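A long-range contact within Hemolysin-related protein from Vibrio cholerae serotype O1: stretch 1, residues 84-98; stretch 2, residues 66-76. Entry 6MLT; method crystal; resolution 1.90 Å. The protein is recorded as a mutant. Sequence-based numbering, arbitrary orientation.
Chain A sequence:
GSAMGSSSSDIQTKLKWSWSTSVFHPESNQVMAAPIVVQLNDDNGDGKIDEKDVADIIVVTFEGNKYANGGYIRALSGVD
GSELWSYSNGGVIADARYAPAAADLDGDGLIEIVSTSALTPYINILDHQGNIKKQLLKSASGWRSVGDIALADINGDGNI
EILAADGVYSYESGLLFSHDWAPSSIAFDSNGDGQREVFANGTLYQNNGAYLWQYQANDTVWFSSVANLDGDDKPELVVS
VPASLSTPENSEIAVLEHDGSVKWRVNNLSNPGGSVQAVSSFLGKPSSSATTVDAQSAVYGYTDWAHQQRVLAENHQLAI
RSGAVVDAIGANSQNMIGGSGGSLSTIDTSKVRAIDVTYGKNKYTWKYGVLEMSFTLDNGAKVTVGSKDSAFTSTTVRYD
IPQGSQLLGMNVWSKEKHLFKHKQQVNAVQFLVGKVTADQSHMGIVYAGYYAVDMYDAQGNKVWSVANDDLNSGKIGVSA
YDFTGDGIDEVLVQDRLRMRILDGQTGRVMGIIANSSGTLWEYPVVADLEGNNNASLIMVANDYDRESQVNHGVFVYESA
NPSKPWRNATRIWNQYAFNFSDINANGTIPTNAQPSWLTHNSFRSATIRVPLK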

# COMPACT_ATOMS: atom_id res chain seq x y z
N LEU A 84 22.40 -2.68 -21.11
CA LEU A 84 23.48 -2.88 -20.15
C LEU A 84 24.16 -4.23 -20.29
O LEU A 84 25.30 -4.38 -19.83
CB LEU A 84 22.95 -2.75 -18.72
CG LEU A 84 22.43 -1.37 -18.33
CD1 LEU A 84 21.72 -1.44 -16.99
CD2 LEU A 84 23.58 -0.38 -18.28
N TRP A 85 23.49 -5.22 -20.87
CA TRP A 85 23.97 -6.59 -20.88
C TRP A 85 24.68 -6.92 -22.19
O TRP A 85 24.38 -6.35 -23.24
CB TRP A 85 22.82 -7.56 -20.65
CG TRP A 85 22.26 -7.51 -19.26
CD1 TRP A 85 22.77 -6.84 -18.18
CD2 TRP A 85 21.08 -8.17 -18.79
NE1 TRP A 85 21.97 -7.04 -17.08
CE2 TRP A 85 20.93 -7.85 -17.43
CE3 TRP A 85 20.13 -8.99 -19.40
CZ2 TRP A 85 19.87 -8.34 -16.66
CZ3 TRP A 85 19.08 -9.47 -18.64
CH2 TRP A 85 18.96 -9.14 -17.29
N SER A 86 25.62 -7.86 -22.11
CA SER A 86 26.32 -8.33 -23.29
C SER A 86 25.58 -9.45 -24.01
O SER A 86 25.82 -9.68 -25.20
CB SER A 86 27.70 -8.85 -22.90
OG SER A 86 27.56 -9.99 -22.06
N TYR A 87 24.70 -10.17 -23.31
CA TYR A 87 24.04 -11.35 -23.87
C TYR A 87 25.05 -12.39 -24.34
O TYR A 87 24.77 -13.18 -25.24
CB TYR A 87 23.11 -10.97 -25.02
CG TYR A 87 22.16 -9.84 -24.70
CD1 TYR A 87 21.06 -10.04 -23.86
CD2 TYR A 87 22.34 -8.58 -25.25
CE1 TYR A 87 20.19 -9.00 -23.58
CE2 TYR A 87 21.47 -7.54 -24.97
CZ TYR A 87 20.40 -7.75 -24.14
OH TYR A 87 19.53 -6.72 -23.86
N SER A 88 26.24 -12.40 -23.73
CA SER A 88 27.25 -13.40 -24.09
C SER A 88 26.77 -14.81 -23.82
O SER A 88 27.31 -15.76 -24.40
CB SER A 88 28.55 -13.13 -23.33
OG SER A 88 28.38 -13.37 -21.94
N ASN A 89 25.77 -14.99 -22.95
CA ASN A 89 25.19 -16.30 -22.71
C ASN A 89 24.14 -16.67 -23.75
O ASN A 89 23.51 -17.72 -23.62
CB ASN A 89 24.57 -16.36 -21.31
CG ASN A 89 23.43 -15.37 -21.11
OD1 ASN A 89 23.07 -14.60 -22.01
ND2 ASN A 89 22.84 -15.39 -19.92
N GLY A 90 23.94 -15.86 -24.78
CA GLY A 90 22.91 -16.12 -25.76
C GLY A 90 21.54 -15.60 -25.38
O GLY A 90 20.58 -15.85 -26.13
N GLY A 91 21.41 -14.90 -24.27
CA GLY A 91 20.12 -14.38 -23.84
C GLY A 91 19.35 -15.36 -22.99
O GLY A 91 19.53 -16.58 -23.07
N VAL A 92 18.47 -14.83 -22.14
CA VAL A 92 17.64 -15.62 -21.25
C VAL A 92 16.19 -15.44 -21.67
O VAL A 92 15.70 -14.31 -21.77
CB VAL A 92 17.84 -15.22 -19.78
CG1 VAL A 92 16.89 -16.00 -18.87
CG2 VAL A 92 19.29 -15.46 -19.37
N ILE A 93 15.50 -16.56 -21.90
CA ILE A 93 14.09 -16.54 -22.29
C ILE A 93 13.22 -16.52 -21.05
O ILE A 93 13.40 -17.32 -20.12
CB ILE A 93 13.76 -17.76 -23.18
CG1 ILE A 93 14.59 -17.73 -24.47
CG2 ILE A 93 12.26 -17.80 -23.51
CD1 ILE A 93 14.28 -16.56 -25.38
N ALA A 94 12.26 -15.60 -21.03
CA ALA A 94 11.22 -15.56 -20.02
C ALA A 94 9.88 -15.37 -20.72
O ALA A 94 9.83 -14.93 -21.87
CB ALA A 94 11.44 -14.42 -19.01
N ASP A 95 8.80 -15.70 -20.03
CA ASP A 95 7.50 -15.41 -20.61
C ASP A 95 7.36 -13.91 -20.83
O ASP A 95 7.79 -13.10 -20.01
CB ASP A 95 6.37 -15.92 -19.72
CG ASP A 95 5.05 -15.99 -20.47
OD1 ASP A 95 4.85 -16.98 -21.20
OD2 ASP A 95 4.25 -15.04 -20.37
N ALA A 96 6.79 -13.54 -21.97
CA ALA A 96 6.70 -12.15 -22.37
C ALA A 96 5.44 -11.46 -21.86
O ALA A 96 5.30 -10.25 -22.04
CB ALA A 96 6.76 -12.03 -23.90
N ARG A 97 4.53 -12.20 -21.21
CA ARG A 97 3.27 -11.64 -20.75
C ARG A 97 3.30 -11.19 -19.30
O ARG A 97 2.43 -10.41 -18.89
CB ARG A 97 2.14 -12.67 -20.92
CG ARG A 97 1.92 -13.10 -22.37
CD ARG A 97 1.09 -14.37 -22.45
NE ARG A 97 1.85 -15.53 -22.04
CZ ARG A 97 1.45 -16.79 -22.20
NH1 ARG A 97 0.28 -17.05 -22.78
NH2 ARG A 97 2.23 -17.78 -21.80
N TYR A 98 4.26 -11.66 -18.51
CA TYR A 98 4.34 -11.34 -17.09
C TYR A 98 5.67 -10.68 -16.79
O TYR A 98 6.72 -11.14 -17.25
CB TYR A 98 4.17 -12.59 -16.22
CG TYR A 98 2.82 -13.26 -16.33
CD1 TYR A 98 1.77 -12.89 -15.49
CD2 TYR A 98 2.59 -14.26 -17.27
CE1 TYR A 98 0.54 -13.51 -15.58
CE2 TYR A 98 1.35 -14.88 -17.37
CZ TYR A 98 0.33 -14.49 -16.52
OH TYR A 98 -0.90 -15.09 -16.60
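Stretch 2 (66-76) KYANGGYIRAL

Stretch 2 enters the contact through a type I turn from Lys66 to Asn69, closed by a backbone hydrogen bond from Asn69 N to Lys66 O (3.3 Å), and then runs as an extended strand from Gly71 to Leu76. It lies antiparallel to stretch 1, so that its start packs near Ala96 and Arg97 while its end reaches Leu84. The two segments together bury 981 Å² of surface. Ile93 and Tyr72 form a non-hydrogen-bonded pair with CA atoms 4.8 Å apart; next to them, Ala94 and Gly71 form a hydrogen-bonded pair, Gly71 N donating to Ala94 O and Ala94 N to Gly71 O, each at 2.8 Å. The ladder continues with Ile73 N to Val92 O (3.1 Å).

Ile73 covers more surface than any other residue in stretch 2. Its side chain, with chi1 m and chi2 t, points toward stretch 1 and fills a pocket lined by three residues: CG1 lies 3.7 Å from Ala94 CB, CD1 lies 3.9 Å from Val92 CG1, and CG2 lies 3.6 Å from Trp85 CZ3. On its carbonyl side Ile73 has no direct bond to Val92; water 2 bridges the gap, donating to Ile73 O and accepting from Val92 N, both at 2.8 Å.

Ala75, the next residue to point toward stretch 1, packs against the indole of Trp85 and against Leu84. Its CB sits over one face of the Trp85 ring, 3.6 Å from the centroid of the five-membered ring and 18° off the normal, a CH-pi contact that a small methyl can make at close range. On the backbone, Leu84 N donates to Ala75 O at 2.9 Å. The same carbonyl receives a second hydrogen bond from water 3 (2.7 Å to Ala75 O), which also accepts from Trp85 N (3.0 Å) and donates to Tyr87 OH (2.8 Å), tying the strand end to the loop.

Tyr72 lies on the sheet face shared with Ile93. The CD1 atom of Ile93 rests over the phenol ring, 3.6 Å from the centroid of Tyr72 and 21° off its normal. The ring also approaches the Gly90-Gly91 backbone, with Tyr72 CD1 4.0 Å from Gly91 CA. A CB on Gly91 would point toward stretch 2 and fall 2.8 Å from Tyr72 CD1, and one on Gly70 would come within 3.0 Å of Ile93 CG2; at both residues the backbone angles would also jam a CB against the preceding carbonyl O.

At the turn, Ala96 CB packs 3.5 Å from Tyr67 O, and Arg97 CG approaches the edge of the Tyr67 ring, 4.0 Å from Tyr67 CD1. The Arg97 guanidinium is held by Asp95, with Arg97 NH2 2.8 Å from Asp95 OD1 in a salt bridge, and one of its faces covers Ala68 O. Water 1 joins the two segments, donating to Tyr67 O (2.6 Å) and accepting from Gly70 N (2.9 Å) and Ala96 N (3.0 Å).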

# COMPACT_ATOMS: atom_id res chain seq x y z
N LYS A 66 4.17 -12.88 -31.39
CA LYS A 66 4.52 -14.13 -30.70
C LYS A 66 4.69 -13.94 -29.20
O LYS A 66 5.59 -14.52 -28.59
CB LYS A 66 5.79 -14.72 -31.31
N TYR A 67 3.81 -13.17 -28.57
CA TYR A 67 3.99 -12.85 -27.15
C TYR A 67 3.73 -14.04 -26.24
O TYR A 67 4.09 -13.98 -25.06
CB TYR A 67 3.08 -11.69 -26.74
CG TYR A 67 1.62 -11.91 -27.06
CD1 TYR A 67 0.80 -12.64 -26.20
CD2 TYR A 67 1.06 -11.40 -28.22
CE1 TYR A 67 -0.53 -12.85 -26.50
CE2 TYR A 67 -0.28 -11.60 -28.52
CZ TYR A 67 -1.07 -12.33 -27.66
OH TYR A 67 -2.40 -12.53 -27.96
N ALA A 68 3.11 -15.11 -26.75
CA ALA A 68 2.79 -16.27 -25.94
C ALA A 68 3.88 -17.33 -25.95
O ALA A 68 3.75 -18.33 -25.24
CB ALA A 68 1.47 -16.90 -26.41
N ASN A 69 4.96 -17.12 -26.70
CA ASN A 69 5.97 -18.16 -26.92
C ASN A 69 7.33 -17.79 -26.35
O ASN A 69 8.34 -18.35 -26.77
CB ASN A 69 6.09 -18.46 -28.41
CG ASN A 69 4.74 -18.72 -29.06
OD1 ASN A 69 4.20 -17.86 -29.76
ND2 ASN A 69 4.19 -19.90 -28.82
N GLY A 70 7.38 -16.85 -25.41
CA GLY A 70 8.61 -16.48 -24.75
C GLY A 70 9.30 -15.29 -25.41
O GLY A 70 9.11 -15.00 -26.59
N GLY A 71 10.11 -14.59 -24.62
CA GLY A 71 10.87 -13.45 -25.10
C GLY A 71 12.17 -13.32 -24.34
O GLY A 71 12.45 -14.08 -23.42
N TYR A 72 12.98 -12.33 -24.73
CA TYR A 72 14.29 -12.11 -24.13
C TYR A 72 14.21 -11.07 -23.03
O TYR A 72 13.60 -10.01 -23.22
CB TYR A 72 15.32 -11.67 -25.18
CG TYR A 72 15.73 -12.79 -26.11
CD1 TYR A 72 16.59 -13.79 -25.68
CD2 TYR A 72 15.24 -12.86 -27.41
CE1 TYR A 72 16.95 -14.82 -26.51
CE2 TYR A 72 15.60 -13.89 -28.26
CZ TYR A 72 16.46 -14.87 -27.80
OH TYR A 72 16.82 -15.90 -28.64
N ILE A 73 14.83 -11.36 -21.89
CA ILE A 73 15.00 -10.37 -20.84
C ILE A 73 16.07 -9.38 -21.27
O ILE A 73 17.17 -9.79 -21.68
CB ILE A 73 15.37 -11.03 -19.51
CG1 ILE A 73 14.33 -12.08 -19.12
CG2 ILE A 73 15.50 -9.97 -18.41
CD1 ILE A 73 14.75 -12.93 -17.91
N ARG A 74 15.77 -8.09 -21.16
CA ARG A 74 16.72 -7.04 -21.51
C ARG A 74 16.77 -6.01 -20.39
O ARG A 74 15.73 -5.64 -19.83
CB ARG A 74 16.33 -6.34 -22.81
CG ARG A 74 16.23 -7.24 -24.03
CD ARG A 74 16.08 -6.38 -25.29
NE ARG A 74 15.75 -7.13 -26.50
CZ ARG A 74 16.60 -7.45 -27.47
NH1 ARG A 74 17.88 -7.12 -27.38
NH2 ARG A 74 16.17 -8.12 -28.53
N ALA A 75 17.97 -5.55 -20.08
CA ALA A 75 18.19 -4.49 -19.10
C ALA A 75 18.58 -3.21 -19.82
O ALA A 75 19.55 -3.20 -20.59
CB ALA A 75 19.27 -4.89 -18.10
N LEU A 76 17.85 -2.13 -19.55
CA LEU A 76 18.04 -0.84 -20.21
C LEU A 76 18.51 0.20 -19.21
O LEU A 76 17.91 0.35 -18.13
CB LEU A 76 16.74 -0.37 -20.86
CG LEU A 76 16.06 -1.40 -21.77
CD1 LEU A 76 14.78 -0.82 -22.37
CD2 LEU A 76 17.02 -1.85 -22.87
O HOH W 1 5.43 -15.66 -23.57
O HOH W 2 18.76 -12.11 -21.71
O HOH W 3 20.60 -5.44 -21.66